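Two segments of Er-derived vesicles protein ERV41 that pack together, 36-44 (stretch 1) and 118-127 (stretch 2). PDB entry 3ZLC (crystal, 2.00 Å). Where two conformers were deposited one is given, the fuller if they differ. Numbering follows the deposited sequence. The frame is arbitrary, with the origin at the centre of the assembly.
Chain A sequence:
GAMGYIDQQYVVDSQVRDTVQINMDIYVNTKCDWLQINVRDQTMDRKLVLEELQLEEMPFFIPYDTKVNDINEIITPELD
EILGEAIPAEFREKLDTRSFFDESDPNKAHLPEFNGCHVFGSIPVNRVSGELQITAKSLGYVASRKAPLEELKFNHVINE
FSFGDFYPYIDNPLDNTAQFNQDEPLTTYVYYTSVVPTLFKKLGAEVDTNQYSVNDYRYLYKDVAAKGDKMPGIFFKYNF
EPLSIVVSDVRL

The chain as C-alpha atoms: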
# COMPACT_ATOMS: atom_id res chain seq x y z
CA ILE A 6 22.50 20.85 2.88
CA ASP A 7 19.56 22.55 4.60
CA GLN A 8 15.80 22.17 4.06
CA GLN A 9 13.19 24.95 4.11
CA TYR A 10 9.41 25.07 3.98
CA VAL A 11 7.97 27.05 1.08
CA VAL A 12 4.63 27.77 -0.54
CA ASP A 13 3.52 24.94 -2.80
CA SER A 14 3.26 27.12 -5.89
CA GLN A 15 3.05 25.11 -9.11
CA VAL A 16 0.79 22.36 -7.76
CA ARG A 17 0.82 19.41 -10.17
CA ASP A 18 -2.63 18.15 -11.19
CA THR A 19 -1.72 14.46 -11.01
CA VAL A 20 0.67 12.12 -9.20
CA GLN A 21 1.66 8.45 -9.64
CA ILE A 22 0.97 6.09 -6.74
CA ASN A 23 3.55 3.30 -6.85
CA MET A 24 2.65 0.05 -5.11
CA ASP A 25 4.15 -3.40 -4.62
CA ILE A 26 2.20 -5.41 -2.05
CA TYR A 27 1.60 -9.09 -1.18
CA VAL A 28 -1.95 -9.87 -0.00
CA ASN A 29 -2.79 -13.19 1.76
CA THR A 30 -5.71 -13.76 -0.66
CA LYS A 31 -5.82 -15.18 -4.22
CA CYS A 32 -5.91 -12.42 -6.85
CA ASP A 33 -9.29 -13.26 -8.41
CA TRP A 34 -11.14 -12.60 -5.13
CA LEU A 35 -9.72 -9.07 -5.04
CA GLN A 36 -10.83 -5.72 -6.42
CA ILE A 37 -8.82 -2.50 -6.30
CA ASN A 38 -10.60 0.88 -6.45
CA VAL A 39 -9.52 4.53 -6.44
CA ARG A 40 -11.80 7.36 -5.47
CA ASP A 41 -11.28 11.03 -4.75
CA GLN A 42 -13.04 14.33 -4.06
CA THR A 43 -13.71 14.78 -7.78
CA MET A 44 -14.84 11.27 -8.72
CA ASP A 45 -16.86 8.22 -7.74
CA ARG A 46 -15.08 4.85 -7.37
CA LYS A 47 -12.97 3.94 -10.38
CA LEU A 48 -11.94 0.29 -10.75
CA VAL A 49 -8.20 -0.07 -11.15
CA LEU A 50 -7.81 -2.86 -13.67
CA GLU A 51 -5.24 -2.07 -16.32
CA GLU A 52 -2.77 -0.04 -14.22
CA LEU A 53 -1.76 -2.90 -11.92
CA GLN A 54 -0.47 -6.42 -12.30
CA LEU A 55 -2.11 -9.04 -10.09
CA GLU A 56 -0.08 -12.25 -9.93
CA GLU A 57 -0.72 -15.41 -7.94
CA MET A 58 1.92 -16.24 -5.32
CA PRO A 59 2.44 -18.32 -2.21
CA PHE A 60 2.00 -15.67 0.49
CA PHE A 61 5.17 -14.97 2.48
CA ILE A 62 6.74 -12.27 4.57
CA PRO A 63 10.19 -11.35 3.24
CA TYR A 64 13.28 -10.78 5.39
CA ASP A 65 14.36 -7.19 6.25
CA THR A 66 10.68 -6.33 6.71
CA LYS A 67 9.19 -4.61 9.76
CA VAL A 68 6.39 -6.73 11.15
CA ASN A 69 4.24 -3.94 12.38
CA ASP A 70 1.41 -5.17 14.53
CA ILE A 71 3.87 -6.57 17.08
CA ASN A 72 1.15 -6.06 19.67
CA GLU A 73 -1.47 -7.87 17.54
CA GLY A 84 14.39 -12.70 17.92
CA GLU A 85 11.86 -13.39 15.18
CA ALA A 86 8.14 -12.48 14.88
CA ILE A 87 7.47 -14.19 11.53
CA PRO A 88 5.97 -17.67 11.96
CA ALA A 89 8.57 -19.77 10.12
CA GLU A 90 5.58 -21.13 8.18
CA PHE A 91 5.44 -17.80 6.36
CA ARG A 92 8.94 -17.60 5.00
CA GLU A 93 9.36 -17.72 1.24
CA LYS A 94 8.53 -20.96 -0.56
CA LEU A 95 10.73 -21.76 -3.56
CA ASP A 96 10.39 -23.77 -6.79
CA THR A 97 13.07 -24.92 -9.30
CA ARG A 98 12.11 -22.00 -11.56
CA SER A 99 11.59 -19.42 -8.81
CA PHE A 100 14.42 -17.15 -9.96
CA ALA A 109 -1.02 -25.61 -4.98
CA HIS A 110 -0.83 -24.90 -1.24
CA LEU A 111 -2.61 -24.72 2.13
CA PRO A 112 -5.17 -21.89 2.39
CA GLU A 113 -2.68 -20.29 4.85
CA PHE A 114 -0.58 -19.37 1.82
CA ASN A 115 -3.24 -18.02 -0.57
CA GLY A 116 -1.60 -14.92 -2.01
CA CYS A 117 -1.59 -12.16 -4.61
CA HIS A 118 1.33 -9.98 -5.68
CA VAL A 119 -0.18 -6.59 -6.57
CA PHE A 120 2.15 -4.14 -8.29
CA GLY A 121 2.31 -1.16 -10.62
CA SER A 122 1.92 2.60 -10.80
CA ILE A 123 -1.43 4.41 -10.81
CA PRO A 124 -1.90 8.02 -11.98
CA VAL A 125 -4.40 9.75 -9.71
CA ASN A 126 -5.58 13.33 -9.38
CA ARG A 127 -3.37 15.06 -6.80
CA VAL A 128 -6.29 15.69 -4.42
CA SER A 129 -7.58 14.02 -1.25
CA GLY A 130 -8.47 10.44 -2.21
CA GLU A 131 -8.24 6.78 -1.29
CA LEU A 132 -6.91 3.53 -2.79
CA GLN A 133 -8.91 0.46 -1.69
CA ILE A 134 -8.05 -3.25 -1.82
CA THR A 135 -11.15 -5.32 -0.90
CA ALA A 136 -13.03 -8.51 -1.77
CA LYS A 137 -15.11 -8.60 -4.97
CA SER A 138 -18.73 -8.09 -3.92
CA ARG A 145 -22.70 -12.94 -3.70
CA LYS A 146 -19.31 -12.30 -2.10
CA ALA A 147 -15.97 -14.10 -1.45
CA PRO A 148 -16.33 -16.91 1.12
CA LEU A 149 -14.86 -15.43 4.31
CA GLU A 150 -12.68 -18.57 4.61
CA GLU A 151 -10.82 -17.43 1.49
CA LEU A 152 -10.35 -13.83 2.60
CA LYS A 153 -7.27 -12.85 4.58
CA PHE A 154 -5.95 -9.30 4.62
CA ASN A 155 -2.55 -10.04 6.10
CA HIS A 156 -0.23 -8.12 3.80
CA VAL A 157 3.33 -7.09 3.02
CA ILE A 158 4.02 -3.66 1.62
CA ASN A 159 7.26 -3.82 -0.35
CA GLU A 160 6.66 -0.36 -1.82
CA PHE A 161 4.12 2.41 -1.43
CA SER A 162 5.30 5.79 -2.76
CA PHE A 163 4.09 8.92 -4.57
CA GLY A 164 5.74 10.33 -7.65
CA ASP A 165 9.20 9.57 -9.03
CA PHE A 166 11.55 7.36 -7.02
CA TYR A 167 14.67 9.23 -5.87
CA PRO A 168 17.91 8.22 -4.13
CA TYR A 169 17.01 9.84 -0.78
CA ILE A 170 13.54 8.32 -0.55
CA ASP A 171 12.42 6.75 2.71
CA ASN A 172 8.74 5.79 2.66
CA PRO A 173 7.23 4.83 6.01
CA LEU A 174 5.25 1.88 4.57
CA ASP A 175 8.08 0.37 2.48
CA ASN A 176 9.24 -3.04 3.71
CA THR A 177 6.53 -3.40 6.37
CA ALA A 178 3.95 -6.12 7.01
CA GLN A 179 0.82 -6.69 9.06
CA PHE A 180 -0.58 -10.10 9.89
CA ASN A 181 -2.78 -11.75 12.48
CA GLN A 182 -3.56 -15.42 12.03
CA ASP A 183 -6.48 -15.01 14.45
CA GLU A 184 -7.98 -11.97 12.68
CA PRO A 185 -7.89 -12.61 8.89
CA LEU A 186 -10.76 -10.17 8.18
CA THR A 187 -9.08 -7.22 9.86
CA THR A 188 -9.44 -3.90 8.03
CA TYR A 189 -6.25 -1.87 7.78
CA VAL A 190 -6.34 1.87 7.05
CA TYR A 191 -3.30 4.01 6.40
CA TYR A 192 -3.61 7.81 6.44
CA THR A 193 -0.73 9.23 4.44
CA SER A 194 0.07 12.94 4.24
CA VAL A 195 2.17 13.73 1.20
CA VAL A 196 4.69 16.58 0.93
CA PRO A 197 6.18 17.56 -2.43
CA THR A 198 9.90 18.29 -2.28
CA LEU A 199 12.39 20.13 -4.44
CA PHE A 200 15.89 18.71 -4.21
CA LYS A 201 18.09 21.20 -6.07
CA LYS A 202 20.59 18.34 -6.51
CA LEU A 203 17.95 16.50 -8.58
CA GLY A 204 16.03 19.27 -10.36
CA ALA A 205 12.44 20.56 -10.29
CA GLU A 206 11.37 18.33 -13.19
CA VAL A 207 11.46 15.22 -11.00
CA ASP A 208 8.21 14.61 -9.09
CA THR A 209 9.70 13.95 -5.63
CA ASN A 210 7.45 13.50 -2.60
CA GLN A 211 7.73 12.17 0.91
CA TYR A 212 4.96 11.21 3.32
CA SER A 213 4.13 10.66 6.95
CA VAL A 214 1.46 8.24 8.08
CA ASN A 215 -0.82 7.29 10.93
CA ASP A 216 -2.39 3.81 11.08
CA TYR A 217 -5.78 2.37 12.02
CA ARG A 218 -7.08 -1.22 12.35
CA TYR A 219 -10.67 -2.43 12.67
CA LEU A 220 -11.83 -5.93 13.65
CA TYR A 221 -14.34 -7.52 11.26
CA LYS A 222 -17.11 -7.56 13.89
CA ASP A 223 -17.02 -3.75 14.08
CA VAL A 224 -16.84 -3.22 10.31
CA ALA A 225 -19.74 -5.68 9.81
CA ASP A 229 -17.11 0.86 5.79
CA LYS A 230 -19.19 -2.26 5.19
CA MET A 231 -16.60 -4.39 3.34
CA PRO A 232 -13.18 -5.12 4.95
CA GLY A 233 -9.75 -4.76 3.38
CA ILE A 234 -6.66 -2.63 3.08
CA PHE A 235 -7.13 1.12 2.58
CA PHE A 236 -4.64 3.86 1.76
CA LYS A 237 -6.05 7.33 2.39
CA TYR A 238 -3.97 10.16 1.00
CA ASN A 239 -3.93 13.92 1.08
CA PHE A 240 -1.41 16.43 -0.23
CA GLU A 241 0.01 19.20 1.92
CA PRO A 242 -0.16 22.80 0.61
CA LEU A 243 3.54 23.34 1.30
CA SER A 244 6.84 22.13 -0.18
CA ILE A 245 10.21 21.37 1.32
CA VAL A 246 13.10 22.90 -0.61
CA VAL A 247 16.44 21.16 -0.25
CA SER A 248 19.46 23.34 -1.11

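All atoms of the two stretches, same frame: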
# COMPACT_ATOMS: atom_id res chain seq x y z
N GLN A 36 -10.61 -6.87 -5.55
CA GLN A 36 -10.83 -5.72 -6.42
C GLN A 36 -10.09 -4.52 -5.85
O GLN A 36 -9.94 -4.37 -4.62
CB GLN A 36 -12.33 -5.43 -6.58
CG GLN A 36 -13.01 -4.85 -5.34
CD GLN A 36 -14.41 -4.34 -5.63
OE1 GLN A 36 -14.63 -3.61 -6.61
NE2 GLN A 36 -15.37 -4.72 -4.79
N ILE A 37 -9.59 -3.66 -6.74
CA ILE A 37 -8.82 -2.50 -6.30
C ILE A 37 -9.49 -1.26 -6.89
O ILE A 37 -9.69 -1.19 -8.12
CB ILE A 37 -7.36 -2.63 -6.75
CG1 ILE A 37 -6.74 -3.88 -6.12
CG2 ILE A 37 -6.54 -1.38 -6.38
CD1 ILE A 37 -5.36 -4.14 -6.57
N ASN A 38 -9.90 -0.34 -6.02
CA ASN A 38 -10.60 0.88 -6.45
C ASN A 38 -9.85 2.14 -6.04
O ASN A 38 -9.15 2.15 -5.02
CB ASN A 38 -12.01 0.93 -5.83
CG ASN A 38 -12.98 -0.06 -6.48
OD1 ASN A 38 -13.64 0.25 -7.47
ND2 ASN A 38 -13.07 -1.26 -5.90
N VAL A 39 -10.01 3.21 -6.82
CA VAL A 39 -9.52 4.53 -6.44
C VAL A 39 -10.74 5.44 -6.40
O VAL A 39 -11.64 5.34 -7.24
CB VAL A 39 -8.47 5.10 -7.44
CG1 VAL A 39 -8.20 6.57 -7.14
CG2 VAL A 39 -7.18 4.34 -7.34
N ARG A 40 -10.81 6.30 -5.39
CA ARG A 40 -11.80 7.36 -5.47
C ARG A 40 -11.22 8.63 -4.89
O ARG A 40 -10.27 8.57 -4.10
CB ARG A 40 -13.12 6.97 -4.81
CG ARG A 40 -13.00 6.57 -3.36
CD ARG A 40 -14.30 6.91 -2.66
NE ARG A 40 -14.25 6.63 -1.23
CZ ARG A 40 -15.29 6.75 -0.40
NH1 ARG A 40 -16.47 7.14 -0.87
NH2 ARG A 40 -15.15 6.47 0.89
N ASP A 41 -11.76 9.77 -5.30
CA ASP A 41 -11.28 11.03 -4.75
C ASP A 41 -12.40 12.06 -4.65
O ASP A 41 -13.55 11.76 -4.95
CB ASP A 41 -10.05 11.57 -5.51
CG ASP A 41 -10.33 11.88 -6.98
OD1 ASP A 41 -11.39 12.44 -7.29
OD2 ASP A 41 -9.46 11.57 -7.83
N GLN A 42 -12.05 13.26 -4.21
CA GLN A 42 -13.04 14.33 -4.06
C GLN A 42 -13.82 14.55 -5.35
O GLN A 42 -15.03 14.77 -5.33
CB GLN A 42 -12.35 15.62 -3.65
CG GLN A 42 -11.20 15.41 -2.70
CD GLN A 42 -11.09 16.53 -1.69
OE1 GLN A 42 -11.33 16.33 -0.50
NE2 GLN A 42 -10.72 17.71 -2.15
N THR A 43 -13.13 14.46 -6.48
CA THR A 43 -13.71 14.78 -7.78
C THR A 43 -14.56 13.64 -8.35
O THR A 43 -15.54 13.88 -9.04
CB THR A 43 -12.62 15.15 -8.80
OG1 THR A 43 -11.85 13.99 -9.15
CG2 THR A 43 -11.69 16.22 -8.23
N MET A 44 -14.17 12.39 -8.07
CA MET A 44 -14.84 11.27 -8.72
C MET A 44 -15.35 10.15 -7.81
O MET A 44 -14.87 9.94 -6.69
CB MET A 44 -13.97 10.67 -9.84
CG MET A 44 -12.50 10.52 -9.51
SD MET A 44 -11.71 9.17 -10.41
CE MET A 44 -11.65 7.94 -9.12
N HIS A 118 0.32 -11.02 -5.54
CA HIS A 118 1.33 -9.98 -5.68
C HIS A 118 0.72 -8.86 -6.53
O HIS A 118 0.48 -9.05 -7.73
CB HIS A 118 2.56 -10.56 -6.39
CG HIS A 118 3.69 -9.59 -6.53
ND1 HIS A 118 4.76 -9.82 -7.38
CD2 HIS A 118 3.94 -8.41 -5.91
CE1 HIS A 118 5.60 -8.80 -7.30
NE2 HIS A 118 5.14 -7.94 -6.42
N VAL A 119 0.46 -7.72 -5.90
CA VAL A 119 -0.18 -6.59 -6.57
C VAL A 119 0.86 -5.50 -6.79
O VAL A 119 1.46 -5.00 -5.85
CB VAL A 119 -1.33 -6.03 -5.71
CG1 VAL A 119 -1.95 -4.83 -6.40
CG2 VAL A 119 -2.38 -7.13 -5.44
N PHE A 120 1.09 -5.12 -8.05
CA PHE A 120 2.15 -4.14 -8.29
C PHE A 120 1.95 -3.30 -9.55
O PHE A 120 1.40 -3.78 -10.56
CB PHE A 120 3.52 -4.83 -8.30
CG PHE A 120 3.68 -5.86 -9.37
CD1 PHE A 120 3.13 -7.14 -9.23
CD2 PHE A 120 4.39 -5.58 -10.53
CE1 PHE A 120 3.28 -8.10 -10.22
CE2 PHE A 120 4.55 -6.52 -11.52
CZ PHE A 120 4.00 -7.79 -11.37
N GLY A 121 2.39 -2.05 -9.48
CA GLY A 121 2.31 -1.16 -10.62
C GLY A 121 2.28 0.29 -10.17
O GLY A 121 2.53 0.59 -9.01
N SER A 122 1.98 1.18 -11.10
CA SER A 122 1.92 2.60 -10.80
C SER A 122 0.61 3.17 -11.32
O SER A 122 0.24 2.96 -12.47
CB SER A 122 3.12 3.32 -11.43
OG SER A 122 4.29 3.02 -10.70
N ILE A 123 -0.11 3.88 -10.45
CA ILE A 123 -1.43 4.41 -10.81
C ILE A 123 -1.44 5.94 -10.81
O ILE A 123 -1.21 6.54 -9.76
CB ILE A 123 -2.51 3.95 -9.81
CG1 ILE A 123 -2.46 2.44 -9.61
CG2 ILE A 123 -3.91 4.39 -10.29
CD1 ILE A 123 -3.36 1.93 -8.48
N PRO A 124 -1.74 6.56 -11.96
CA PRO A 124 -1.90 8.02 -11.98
C PRO A 124 -3.22 8.42 -11.34
O PRO A 124 -4.28 7.93 -11.75
CB PRO A 124 -1.91 8.36 -13.48
CG PRO A 124 -2.43 7.13 -14.15
CD PRO A 124 -1.96 5.96 -13.29
N VAL A 125 -3.17 9.28 -10.34
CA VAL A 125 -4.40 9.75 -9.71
C VAL A 125 -4.38 11.28 -9.69
O VAL A 125 -3.32 11.90 -9.81
CB VAL A 125 -4.58 9.19 -8.28
CG1 VAL A 125 -4.61 7.67 -8.29
CG2 VAL A 125 -3.45 9.68 -7.35
N ASN A 126 -5.55 11.89 -9.56
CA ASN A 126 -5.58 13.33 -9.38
C ASN A 126 -4.89 13.63 -8.06
O ASN A 126 -5.05 12.86 -7.10
CB ASN A 126 -7.02 13.85 -9.35
CG ASN A 126 -7.74 13.64 -10.67
OD1 ASN A 126 -7.19 13.91 -11.74
ND2 ASN A 126 -8.98 13.15 -10.60
N ARG A 127 -4.11 14.71 -8.02
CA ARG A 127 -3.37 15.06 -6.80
C ARG A 127 -4.31 15.84 -5.88
O ARG A 127 -4.15 17.05 -5.65
CB ARG A 127 -2.11 15.88 -7.14
CG ARG A 127 -1.09 16.00 -6.00
CD ARG A 127 0.13 16.89 -6.36
NE ARG A 127 0.93 17.14 -5.16
CZ ARG A 127 1.97 16.40 -4.77
NH1 ARG A 127 2.38 15.37 -5.52
NH2 ARG A 127 2.60 16.70 -3.65
O HOH W 1 -6.86 11.13 -6.07

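Strands 36-41 and 118-126 run in nearly the same direction, 20° apart, with axes 8.2 Å apart at closest approach. No backbone hydrogen bond joins them; side chains fill the gap, burying 301 Å² in total.

Along stretch 2 the first contact is Val 119, whose CG1 lies 3.5 Å from CD1 of Ile 37. The extended rotamer of Ile 37 (chi1 m, chi2 t) carries CD1 across the gap, which suits a register where CA of Ile 37 and CA of Val 119 are 9.6 Å apart. His 118 and Phe 120 are out of reach, as strand alternation predicts. Gly 121 touches nothing in stretch 1, and its phi/psi of 155/-169 would jam a CB against the preceding carbonyl O.

Ile 123 and Val 125 both meet Val 39: CG2 of Ile 123 is 4.4 Å from CG2 of Val 39, and CG1 of Val 125 is 3.9 Å from its CG1. All three are buried, and their branched apolar side chains have no polar group to satisfy.

At Asn 126 the contact turns polar. Its ND2 donates to OD2 of Asp 41 (3.2 Å, 148°), and a water donates to both OD2 of Asp 41 (3.2 Å) and O of Asn 126 (2.7 Å). OD1 of Asp 41 instead accepts from N of Met 44 (2.9 Å), within the turn of its own stretch.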